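Local coordinates for protein N-Acetyltransferase, PseH (Campylobacter jejuni subsp. jejuni PT14, PDB 4XPL) that transfers an acetyl group from acetyl coenzyme A, most likely to the 4-amino group of a UDP-linked sugar in the third step of making pseudaminic acid for flagellin, at residues A[102-107]-A[135-140]; A[60-65]-A[76-81]; A[83-88]-A[117-122]. The protein carries 8 engineered substitutions. All blocks are in the same frame, centred on the assembly; numbering follows the deposited sequence.

Interaction 1. Residues A[102-107]-A[135-140]; sequences LMNEII and QQNHFT. With ACO (acetyl coenzyme *a), chain B.
The Phe139 ring meets helix residues Met103 and Ile107 at its CE1 corner, both methyl groups coming in obliquely, neither squarely over the face nor in the ring plane. Met103 and Phe139 reach toward each other tip to tip, with CE of Met103 3.6 Å from CE1 of Phe139. The thioether is folded to get there: chi2 and chi3 of Met103 are both bent, and chi3 of -61° sets where CE comes to lie. CD1 of Ile107 sits 4.2 Å from the same CE1 and also touches CB of Asn137. The amide of Asn137, a second flat group, crosses Met103 obliquely, its ND2 4.0 Å from CB of Met103. Its polar ends are well engaged: ND2 donates to the carbonyl of Leu133, while OD1 accepts from Gln100 and from a water. That water gives its second hydrogen to OD1 of Asn104, which Gln100 NE2 also reaches, so the two amide oxygens, 4.4 Å apart, share donors instead of meeting directly. Here the end of helix 128-136 packs against helix 99-114 of the GNAT fold, and His138, with positive phi, closes the former helix in a Schellman motif whose inner bond runs from His138 N to Gln135 O. One residue before Asn137, the extended side chain of Gln136 turns to acetyl coenzyme A, NE2 giving a nearly straight hydrogen bond (170°) of 2.7 Å to O7A of the 3'-phosphate.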
loop_
_atom_site.group_PDB
_atom_site.type_symbol
_atom_site.label_atom_id
_atom_site.label_comp_id
_atom_site.label_asym_id
_atom_site.label_seq_id
_atom_site.Cartn_x
_atom_site.Cartn_y
_atom_site.Cartn_z
ATOM N N LEU A 102 -1.953 -6.334 -6.693
ATOM C CA LEU A 102 -1.369 -5.535 -5.628
ATOM C C LEU A 102 -1.038 -6.365 -4.395
ATOM O O LEU A 102 0.026 -6.176 -3.790
ATOM C CB LEU A 102 -2.264 -4.361 -5.248
ATOM C CG LEU A 102 -2.725 -3.405 -6.350
ATOM C CD1 LEU A 102 -3.641 -2.284 -5.805
ATOM C CD2 LEU A 102 -1.509 -2.836 -7.114
ATOM N N MET A 103 -1.934 -7.286 -4.050
ATOM C CA MET A 103 -1.721 -8.210 -2.914
ATOM C C MET A 103 -0.532 -9.146 -3.165
ATOM O O MET A 103 0.290 -9.377 -2.266
ATOM C CB MET A 103 -2.982 -9.043 -2.632
ATOM C CG MET A 103 -4.133 -8.305 -1.991
ATOM S SD MET A 103 -3.694 -7.492 -0.430
ATOM C CE MET A 103 -3.202 -8.931 0.542
ATOM N N ASN A 104 -0.419 -9.687 -4.373
ATOM C CA ASN A 104 0.765 -10.479 -4.712
ATOM C C ASN A 104 2.042 -9.686 -4.489
ATOM O O ASN A 104 3.007 -10.217 -3.951
ATOM C CB ASN A 104 0.768 -10.954 -6.188
ATOM C CG ASN A 104 -0.272 -12.036 -6.475
ATOM O OD1 ASN A 104 -0.728 -12.774 -5.567
ATOM N ND2 ASN A 104 -0.674 -12.122 -7.755
ATOM N N GLU A 105 2.074 -8.448 -4.978
ATOM C CA GLU A 105 3.238 -7.595 -4.806
ATOM C C GLU A 105 3.546 -7.259 -3.353
ATOM O O GLU A 105 4.717 -7.227 -2.956
ATOM C CB GLU A 105 3.091 -6.300 -5.600
ATOM C CG GLU A 105 3.038 -6.495 -7.091
ATOM C CD GLU A 105 4.257 -7.236 -7.649
ATOM O OE1 GLU A 105 5.391 -6.822 -7.342
ATOM O OE2 GLU A 105 4.062 -8.221 -8.376
ATOM N N ILE A 106 2.509 -6.984 -2.575
ATOM C CA ILE A 106 2.668 -6.684 -1.160
ATOM C C ILE A 106 3.324 -7.855 -0.436
ATOM O O ILE A 106 4.276 -7.669 0.318
ATOM C CB ILE A 106 1.309 -6.345 -0.473
ATOM C CG1 ILE A 106 0.867 -4.912 -0.839
ATOM C CG2 ILE A 106 1.400 -6.497 1.085
ATOM C CD1 ILE A 106 -0.600 -4.693 -0.849
ATOM N N ILE A 107 2.792 -9.053 -0.639
ATOM C CA ILE A 107 3.279 -10.237 0.065
ATOM C C ILE A 107 4.694 -10.597 -0.375
ATOM O O ILE A 107 5.587 -10.845 0.481
ATOM C CB ILE A 107 2.268 -11.435 -0.082
ATOM C CG1 ILE A 107 0.918 -11.049 0.541
ATOM C CG2 ILE A 107 2.832 -12.684 0.522
ATOM C CD1 ILE A 107 -0.219 -11.994 0.254
ATOM N N GLN A 135 -8.804 -12.280 3.066
ATOM C CA GLN A 135 -9.178 -13.659 3.385
ATOM C C GLN A 135 -8.751 -14.582 2.252
ATOM O O GLN A 135 -8.279 -15.697 2.495
ATOM C CB GLN A 135 -10.697 -13.780 3.607
ATOM C CG GLN A 135 -11.224 -15.204 3.685
ATOM C CD GLN A 135 -12.130 -15.562 2.524
ATOM O OE1 GLN A 135 -13.337 -15.246 2.552
ATOM N NE2 GLN A 135 -11.578 -16.242 1.510
ATOM N N GLN A 136 -8.923 -14.130 1.013
ATOM C CA GLN A 136 -8.524 -14.948 -0.140
ATOM C C GLN A 136 -7.013 -15.185 -0.191
ATOM O O GLN A 136 -6.558 -16.143 -0.793
ATOM C CB GLN A 136 -8.993 -14.315 -1.453
ATOM C CG GLN A 136 -10.491 -14.452 -1.675
ATOM C CD GLN A 136 -10.996 -13.725 -2.900
ATOM O OE1 GLN A 136 -12.080 -14.033 -3.396
ATOM N NE2 GLN A 136 -10.235 -12.762 -3.391
ATOM N N ASN A 137 -6.237 -14.302 0.423
ATOM C CA ASN A 137 -4.779 -14.453 0.484
ATOM C C ASN A 137 -4.286 -14.990 1.861
ATOM O O ASN A 137 -3.112 -14.817 2.246
ATOM C CB ASN A 137 -4.112 -13.125 0.121
ATOM C CG ASN A 137 -4.219 -12.809 -1.352
ATOM O OD1 ASN A 137 -3.385 -13.246 -2.134
ATOM N ND2 ASN A 137 -5.298 -12.127 -1.756
ATOM N N HIS A 138 -5.191 -15.692 2.535
ATOM C CA HIS A 138 -4.953 -16.466 3.783
ATOM C C HIS A 138 -4.704 -15.637 5.031
ATOM O O HIS A 138 -4.209 -16.158 6.040
ATOM C CB HIS A 138 -3.876 -17.542 3.604
ATOM C CG HIS A 138 -4.007 -18.307 2.331
ATOM N ND1 HIS A 138 -5.222 -18.758 1.860
ATOM C CD2 HIS A 138 -3.075 -18.740 1.451
ATOM C CE1 HIS A 138 -5.032 -19.412 0.728
ATOM N NE2 HIS A 138 -3.739 -19.419 0.459
ATOM N N PHE A 139 -5.097 -14.363 4.989
ATOM C CA PHE A 139 -5.124 -13.545 6.184
ATOM C C PHE A 139 -6.167 -14.043 7.178
ATOM O O PHE A 139 -7.190 -14.624 6.820
ATOM C CB PHE A 139 -5.359 -12.060 5.844
ATOM C CG PHE A 139 -4.142 -11.367 5.303
ATOM C CD1 PHE A 139 -3.767 -11.529 3.969
ATOM C CD2 PHE A 139 -3.327 -10.613 6.134
ATOM C CE1 PHE A 139 -2.645 -10.928 3.477
ATOM C CE2 PHE A 139 -2.211 -10.011 5.638
ATOM C CZ PHE A 139 -1.873 -10.156 4.302
ATOM N N THR A 140 -5.877 -13.842 8.448
ATOM C CA THR A 140 -6.798 -14.238 9.482
ATOM C C THR A 140 -7.038 -13.033 10.412
ATOM O O THR A 140 -6.127 -12.267 10.714
ATOM C CB THR A 140 -6.335 -15.554 10.170
ATOM O OG1 THR A 140 -5.044 -15.404 10.738
ATOM C CG2 THR A 140 -6.235 -16.704 9.158
HETATM N N1A ACO B . -18.622 -9.088 0.036
HETATM C C2A ACO B . -17.663 -9.980 -0.294
HETATM N N3A ACO B . -16.879 -9.833 -1.383
HETATM C C4A ACO B . -17.003 -8.767 -2.224
HETATM C C5A ACO B . -18.020 -7.749 -1.926
HETATM C C6A ACO B . -18.855 -7.976 -0.711
HETATM N N6A ACO B . -19.830 -7.104 -0.346
HETATM N N7A ACO B . -17.925 -6.824 -2.908
HETATM C C8A ACO B . -16.935 -7.213 -3.761
HETATM N N9A ACO B . -16.382 -8.375 -3.346
HETATM C C1B ACO B . -15.262 -9.149 -3.970
HETATM C C2B ACO B . -15.259 -9.134 -5.494
HETATM O O2B ACO B . -16.223 -10.040 -6.037
HETATM C C3B ACO B . -13.833 -9.556 -5.771
HETATM O O3B ACO B . -13.777 -10.982 -5.721
HETATM P P3B ACO B . -12.559 -11.865 -6.313
HETATM O O7A ACO B . -11.320 -11.445 -5.529
HETATM O O8A ACO B . -12.997 -13.274 -5.982
HETATM O O9A ACO B . -12.515 -11.557 -7.797
HETATM C C4B ACO B . -13.023 -8.919 -4.641
HETATM O O4B ACO B . -13.962 -8.657 -3.586
HETATM C C5B ACO B . -12.313 -7.637 -5.090
HETATM O O5B ACO B . -13.223 -6.752 -5.763
HETATM P P1A ACO B . -12.836 -5.868 -7.064
HETATM O O1A ACO B . -14.006 -5.014 -7.470
HETATM O O2A ACO B . -12.140 -6.744 -8.084
HETATM O O3A ACO B . -11.854 -4.738 -6.473
HETATM P P2A ACO B . -10.285 -4.690 -6.742
HETATM O O4A ACO B . -9.705 -6.073 -6.595
HETATM O O5A ACO B . -10.094 -3.966 -8.059
HETATM O O6A ACO B . -9.778 -3.656 -5.610
HETATM C CBP ACO B . -9.235 -2.740 -3.512
HETATM C CCP ACO B . -9.866 -3.919 -4.212
HETATM C CDP ACO B . -7.753 -2.637 -3.976
HETATM C CEP ACO B . -9.318 -2.958 -1.996
HETATM C CAP ACO B . -10.039 -1.496 -3.925
HETATM O OAP ACO B . -11.437 -1.656 -3.581
HETATM C C9P ACO B . -9.528 -0.240 -3.295
HETATM O O9P ACO B . -8.510 0.315 -3.715
HETATM N N8P ACO B . -10.264 0.250 -2.294
HETATM C C7P ACO B . -9.943 1.519 -1.651
HETATM C C6P ACO B . -8.649 1.421 -0.830
HETATM C C5P ACO B . -8.761 0.378 0.265
HETATM O O5P ACO B . -9.820 0.209 0.880
HETATM N N4P ACO B . -7.656 -0.302 0.570
HETATM C C3P ACO B . -7.615 -1.144 1.778
HETATM C C2P ACO B . -7.286 -0.288 3.022
HETATM S S1P ACO B . -5.612 0.288 2.841
HETATM C C ACO B . -5.702 1.876 2.349
HETATM O O ACO B . -6.800 2.405 2.139
HETATM C CH3 ACO B . -4.401 2.610 2.139
HETATM O O HOH W 1 -0.771 -13.606 -2.891
#

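Interaction 2. Residues A[60-65]-A[76-81]; sequences KKYFLV and DFVNIT
Lys61 and Phe77 exchange two backbone hydrogen bonds, Lys61 N to Phe77 O and Phe77 N to Lys61 O, each 2.8 Å long. They form the hydrogen-bonded pair of an antiparallel beta hairpin, strands 61-67 and 70-78, within the mixed sheet of the GNAT domain. Over residues 61-65 and 76-78 the axes run antiparallel at 179° and approach to 4.8 Å. Each carbonyl oxygen also takes a CA-H...O contact, Phe77 O from Lys60 and Lys61 O from Asp76. Beyond the paired residues, one water accepts from both Lys60 NZ and Asn79 N, tying the lysine tip to the backbone where the second strand has ended.

On the face of the sheet bearing Tyr62 and Asp76, a non-hydrogen-bonded pair, the aspartate lies under the ring. Its CB stands 3.4 Å from the Tyr62 ring centroid, almost on the ring normal, a CH-pi contact. A chi1 of 71° sets CG of Asp76 between the backbone N and the carbonyl carbon, and chi2 turns the carboxylate plane to within 16° of the ring, the two groups stacked and pointing the same way. Asp76 also touches acetyl coenzyme A, and Phe50 and Phe13 pack on the Tyr62 ring. Val78 CG1 approaches the ring obliquely at CE1 and also meets CG of Lys60.

On the opposite face Phe77 and Phe63 cross at about a right angle and meet at their edges, with Tyr109 of helix 99-114 packing on both rings. Ile80 reaches back from the loop and crosses Lys61 at about a right angle, its CD1 3.9 Å from CG of the lysine.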
loop_
_atom_site.group_PDB
_atom_site.type_symbol
_atom_site.label_atom_id
_atom_site.label_comp_id
_atom_site.label_asym_id
_atom_site.label_seq_id
_atom_site.Cartn_x
_atom_site.Cartn_y
_atom_site.Cartn_z
ATOM N N LYS A 60 8.717 3.489 6.636
ATOM C CA LYS A 60 7.600 3.555 5.694
ATOM C C LYS A 60 8.146 3.466 4.278
ATOM O O LYS A 60 9.212 4.011 4.006
ATOM C CB LYS A 60 6.852 4.879 5.820
ATOM C CG LYS A 60 6.185 5.151 7.180
ATOM C CD LYS A 60 5.411 6.493 7.088
ATOM C CE LYS A 60 4.537 6.767 8.326
ATOM N NZ LYS A 60 5.224 6.403 9.528
ATOM N N LYS A 61 7.400 2.798 3.389
ATOM C CA LYS A 61 7.740 2.712 1.975
ATOM C C LYS A 61 6.432 2.663 1.192
ATOM O O LYS A 61 5.545 1.837 1.485
ATOM C CB LYS A 61 8.575 1.463 1.665
ATOM C CG LYS A 61 9.924 1.386 2.365
ATOM C CD LYS A 61 10.762 0.230 1.779
ATOM C CE LYS A 61 12.059 0.057 2.497
ATOM N NZ LYS A 61 13.011 1.134 2.104
ATOM N N TYR A 62 6.298 3.572 0.230
ATOM C CA TYR A 62 5.170 3.601 -0.680
ATOM C C TYR A 62 5.687 3.363 -2.087
ATOM O O TYR A 62 6.727 3.895 -2.447
ATOM C CB TYR A 62 4.505 4.992 -0.623
ATOM C CG TYR A 62 3.605 5.228 0.574
ATOM C CD1 TYR A 62 4.116 5.247 1.861
ATOM C CD2 TYR A 62 2.242 5.433 0.410
ATOM C CE1 TYR A 62 3.290 5.451 2.950
ATOM C CE2 TYR A 62 1.404 5.657 1.510
ATOM C CZ TYR A 62 1.930 5.649 2.754
ATOM O OH TYR A 62 1.145 5.861 3.854
ATOM N N PHE A 63 4.933 2.590 -2.865
ATOM C CA PHE A 63 5.238 2.292 -4.231
ATOM C C PHE A 63 4.063 2.558 -5.156
ATOM O O PHE A 63 2.884 2.242 -4.828
ATOM C CB PHE A 63 5.624 0.819 -4.333
ATOM C CG PHE A 63 6.912 0.469 -3.601
ATOM C CD1 PHE A 63 8.131 0.723 -4.193
ATOM C CD2 PHE A 63 6.886 -0.118 -2.372
ATOM C CE1 PHE A 63 9.304 0.382 -3.585
ATOM C CE2 PHE A 63 8.067 -0.445 -1.725
ATOM C CZ PHE A 63 9.270 -0.197 -2.343
ATOM N N LEU A 64 4.377 3.134 -6.306
ATOM C CA LEU A 64 3.449 3.180 -7.432
ATOM C C LEU A 64 3.684 1.878 -8.199
ATOM O O LEU A 64 4.840 1.569 -8.538
ATOM C CB LEU A 64 3.719 4.422 -8.271
ATOM C CG LEU A 64 2.805 4.800 -9.433
ATOM C CD1 LEU A 64 1.400 5.002 -8.939
ATOM C CD2 LEU A 64 3.295 6.048 -10.150
ATOM N N VAL A 65 2.618 1.147 -8.485
ATOM C CA VAL A 65 2.720 -0.150 -9.144
ATOM C C VAL A 65 2.350 -0.041 -10.620
ATOM O O VAL A 65 1.286 0.462 -10.963
ATOM C CB VAL A 65 1.831 -1.189 -8.469
ATOM C CG1 VAL A 65 1.978 -2.596 -9.178
ATOM C CG2 VAL A 65 2.176 -1.259 -6.943
ATOM N N ASP A 76 1.675 0.205 0.092
ATOM C CA ASP A 76 2.473 0.786 1.114
ATOM C C ASP A 76 2.708 -0.162 2.258
ATOM O O ASP A 76 1.890 -1.088 2.550
ATOM C CB ASP A 76 1.912 2.130 1.625
ATOM C CG ASP A 76 0.669 1.982 2.443
ATOM O OD1 ASP A 76 0.785 1.807 3.673
ATOM O OD2 ASP A 76 -0.417 2.050 1.842
ATOM N N PHE A 77 3.845 0.105 2.903
ATOM C CA PHE A 77 4.295 -0.627 4.070
ATOM C C PHE A 77 4.684 0.403 5.123
ATOM O O PHE A 77 5.451 1.301 4.830
ATOM C CB PHE A 77 5.502 -1.484 3.697
ATOM C CG PHE A 77 5.290 -2.348 2.495
ATOM C CD1 PHE A 77 5.574 -1.874 1.215
ATOM C CD2 PHE A 77 4.870 -3.654 2.635
ATOM C CE1 PHE A 77 5.378 -2.677 0.115
ATOM C CE2 PHE A 77 4.723 -4.471 1.556
ATOM C CZ PHE A 77 4.956 -4.002 0.290
ATOM N N VAL A 78 4.075 0.324 6.308
ATOM C CA VAL A 78 4.344 1.248 7.370
ATOM C C VAL A 78 4.593 0.460 8.654
ATOM O O VAL A 78 4.280 -0.757 8.742
ATOM C CB VAL A 78 3.204 2.308 7.501
ATOM C CG1 VAL A 78 2.995 3.011 6.148
ATOM C CG2 VAL A 78 1.862 1.696 8.010
ATOM N N ASN A 79 5.201 1.142 9.620
ATOM C CA ASN A 79 5.619 0.537 10.886
ATOM C C ASN A 79 6.517 -0.659 10.612
ATOM O O ASN A 79 6.381 -1.710 11.218
ATOM C CB ASN A 79 4.417 0.106 11.727
ATOM C CG ASN A 79 3.526 1.264 12.123
ATOM O OD1 ASN A 79 3.959 2.203 12.762
ATOM N ND2 ASN A 79 2.264 1.182 11.750
ATOM N N ILE A 80 7.425 -0.500 9.661
ATOM C CA ILE A 80 8.310 -1.584 9.298
ATOM C C ILE A 80 9.325 -1.809 10.409
ATOM O O ILE A 80 9.994 -0.871 10.857
ATOM C CB ILE A 80 9.088 -1.316 7.999
ATOM C CG1 ILE A 80 8.132 -1.069 6.845
ATOM C CG2 ILE A 80 10.056 -2.480 7.731
ATOM C CD1 ILE A 80 8.820 -0.502 5.584
ATOM N N THR A 81 9.416 -3.057 10.852
ATOM C CA THR A 81 10.481 -3.508 11.716
ATOM C C THR A 81 11.215 -4.681 11.046
ATOM O O THR A 81 10.883 -5.066 9.930
ATOM C CB THR A 81 9.931 -3.978 13.067
ATOM O OG1 THR A 81 9.378 -5.292 12.915
ATOM C CG2 THR A 81 8.839 -3.013 13.593
HETATM O O HOH W 2 5.882 3.998 10.124
#

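Interaction 3. Residues A[83-88]-A[117-122]; sequences KSCEFG and NTLKAY
Asn117 and Thr118 share one acceptor, Lys83 O, just before the neighbouring strand 84-91. Thr118 N reaches it nearly in line with the carbonyl, whereas Asn117 N comes from above the carbonyl plane in a more bent bond of 131°. A water also donates to Lys83 O and bonds to Thr118 OG1, a hydroxyl that pairs in addition with Lys154 NZ. Thr118 O in turn accepts from Cys85 N at 3.2 Å. Leu119 turns to the face of the sheet that carries Cys85, where its CD2 wedges between Cys85 SG and Phe87 CD1, 3.4 Å from each. Ile106 and Ala110 of helix 99-114 cover this leucine. Lys120 continues the parallel ladder, its N bonding Cys85 O at 2.9 Å and its O accepting from Phe87 N. Its side chain lies on the other face, where CE passes 3.6 Å from Ser84 OG; a water joins that hydroxyl to NZ, the bond to NZ being weak. Ala121 places CB over one face of the Phe87 ring, offset toward the rim, 3.9 Å from the centroid. Tyr122 ends the segment with CE1 beside Glu86 OE1, the oxygen lying in the ring plane, and with its N donating to a water held by Phe87 O.

The two strands are the parallel partners of the beta-alpha-beta unit 84-91, 99-114, 118-124, and that water marks where direct pairing gives out as they diverge near Gly88 of the acetyl coenzyme A pocket. The face with Cys85, Leu119 and Phe87 is apolar, and helix 99-114 packs on Phe87 and Leu119; on the other, Glu86 OE2 and Lys120 NZ, 5.0 Å apart, probably attract without direct contact.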
loop_
_atom_site.group_PDB
_atom_site.type_symbol
_atom_site.label_atom_id
_atom_site.label_comp_id
_atom_site.label_asym_id
_atom_site.label_seq_id
_atom_site.Cartn_x
_atom_site.Cartn_y
_atom_site.Cartn_z
ATOM N N LYS A 83 10.837 -7.704 11.957
ATOM C CA LYS A 83 9.942 -8.854 12.086
ATOM C C LYS A 83 8.530 -8.692 11.495
ATOM O O LYS A 83 7.893 -9.681 11.144
ATOM C CB LYS A 83 9.816 -9.219 13.577
ATOM C CG LYS A 83 11.156 -9.419 14.285
ATOM C CD LYS A 83 11.990 -10.541 13.677
ATOM C CE LYS A 83 13.359 -10.612 14.396
ATOM N NZ LYS A 83 14.071 -11.920 14.208
ATOM N N SER A 84 8.042 -7.461 11.393
ATOM C CA SER A 84 6.703 -7.200 10.890
ATOM C C SER A 84 6.563 -5.875 10.163
ATOM O O SER A 84 7.463 -5.016 10.200
ATOM C CB SER A 84 5.714 -7.211 12.050
ATOM O OG SER A 84 5.748 -5.977 12.753
ATOM N N CYS A 85 5.432 -5.734 9.473
ATOM C CA CYS A 85 4.995 -4.450 8.954
ATOM C C CYS A 85 3.481 -4.400 8.801
ATOM O O CYS A 85 2.812 -5.446 8.838
ATOM C CB CYS A 85 5.690 -4.132 7.627
ATOM S SG CYS A 85 5.167 -5.134 6.221
ATOM N N GLU A 86 2.948 -3.192 8.679
ATOM C CA GLU A 86 1.560 -2.980 8.308
ATOM C C GLU A 86 1.584 -2.609 6.855
ATOM O O GLU A 86 2.580 -2.116 6.378
ATOM C CB GLU A 86 0.953 -1.819 9.081
ATOM C CG GLU A 86 0.923 -2.044 10.530
ATOM C CD GLU A 86 0.238 -0.905 11.276
ATOM O OE1 GLU A 86 0.241 0.255 10.780
ATOM O OE2 GLU A 86 -0.321 -1.171 12.353
ATOM N N PHE A 87 0.481 -2.837 6.165
ATOM C CA PHE A 87 0.398 -2.508 4.768
ATOM C C PHE A 87 -0.943 -1.922 4.407
ATOM O O PHE A 87 -1.947 -2.077 5.126
ATOM C CB PHE A 87 0.663 -3.743 3.883
ATOM C CG PHE A 87 -0.466 -4.719 3.855
ATOM C CD1 PHE A 87 -0.525 -5.746 4.769
ATOM C CD2 PHE A 87 -1.483 -4.590 2.930
ATOM C CE1 PHE A 87 -1.553 -6.634 4.767
ATOM C CE2 PHE A 87 -2.537 -5.477 2.921
ATOM C CZ PHE A 87 -2.576 -6.503 3.829
ATOM N N GLY A 88 -0.939 -1.289 3.244
ATOM C CA GLY A 88 -2.120 -0.718 2.634
ATOM C C GLY A 88 -2.008 -0.823 1.121
ATOM O O GLY A 88 -0.924 -1.080 0.568
ATOM N N ASN A 117 8.506 -11.630 9.016
ATOM C CA ASN A 117 7.735 -12.859 9.168
ATOM C C ASN A 117 6.230 -12.628 9.237
ATOM O O ASN A 117 5.462 -13.555 8.917
ATOM C CB ASN A 117 8.152 -13.637 10.404
ATOM C CG ASN A 117 7.559 -15.049 10.409
ATOM O OD1 ASN A 117 7.518 -15.720 9.354
ATOM N ND2 ASN A 117 7.036 -15.477 11.560
ATOM N N THR A 118 5.812 -11.449 9.703
ATOM C CA THR A 118 4.392 -11.143 9.875
ATOM C C THR A 118 3.963 -9.866 9.116
ATOM O O THR A 118 4.536 -8.797 9.309
ATOM C CB THR A 118 4.057 -11.010 11.381
ATOM O OG1 THR A 118 4.526 -12.182 12.064
ATOM C CG2 THR A 118 2.545 -10.848 11.618
ATOM N N LEU A 119 2.934 -10.017 8.286
ATOM C CA LEU A 119 2.250 -8.934 7.586
ATOM C C LEU A 119 0.939 -8.658 8.267
ATOM O O LEU A 119 0.128 -9.570 8.458
ATOM C CB LEU A 119 1.953 -9.319 6.126
ATOM C CG LEU A 119 2.635 -8.638 4.971
ATOM C CD1 LEU A 119 1.964 -9.153 3.678
ATOM C CD2 LEU A 119 2.637 -7.085 5.010
ATOM N N LYS A 120 0.703 -7.400 8.616
ATOM C CA LYS A 120 -0.497 -7.009 9.338
ATOM C C LYS A 120 -1.236 -5.870 8.632
ATOM O O LYS A 120 -0.648 -5.046 7.917
ATOM C CB LYS A 120 -0.140 -6.568 10.769
ATOM C CG LYS A 120 0.716 -7.579 11.549
ATOM C CD LYS A 120 1.125 -7.029 12.922
ATOM C CE LYS A 120 2.171 -5.932 12.779
ATOM N NZ LYS A 120 2.267 -5.072 13.970
ATOM N N ALA A 121 -2.534 -5.822 8.839
ATOM C CA ALA A 121 -3.326 -4.690 8.377
ATOM C C ALA A 121 -4.508 -4.511 9.290
ATOM O O ALA A 121 -4.856 -5.400 10.057
ATOM C CB ALA A 121 -3.807 -4.893 6.931
ATOM N N TYR A 122 -5.143 -3.350 9.182
ATOM C CA TYR A 122 -6.447 -3.130 9.788
ATOM C C TYR A 122 -7.321 -2.382 8.787
ATOM O O TYR A 122 -6.822 -1.598 7.973
ATOM C CB TYR A 122 -6.348 -2.377 11.107
ATOM C CG TYR A 122 -5.694 -1.031 11.013
ATOM C CD1 TYR A 122 -4.308 -0.924 10.932
ATOM C CD2 TYR A 122 -6.452 0.144 11.014
ATOM C CE1 TYR A 122 -3.684 0.306 10.840
ATOM C CE2 TYR A 122 -5.836 1.396 10.914
ATOM C CZ TYR A 122 -4.445 1.464 10.830
ATOM O OH TYR A 122 -3.803 2.681 10.743
HETATM O O HOH W 3 6.955 -11.743 12.850
HETATM O O HOH W 4 4.776 -3.542 12.324
HETATM O O HOH W 5 -3.091 -1.593 7.635
#

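Overall arrangement
From the N terminus, interaction 2 comes first: strand 61-67 turns back into 70-78, closing a short hairpin loop before the other contacts open. Strand 84-91 follows and pairs with 70-78, through bonds such as Gly88 N to Asp76 O, so interactions 2 and 3 are joined in one sheet. Interaction 3 closes the crossover loop that passes through helix 99-114. Interaction 1 starts on that helix and closes at 135-140, so the loops of 1 and 3 cross. Ile106 lies against Phe77, Phe87 and Leu119, tying helix 99-114 to strands 70-78, 84-91 and 118-124, while Phe139, just past helix 128-136, packs on Phe87.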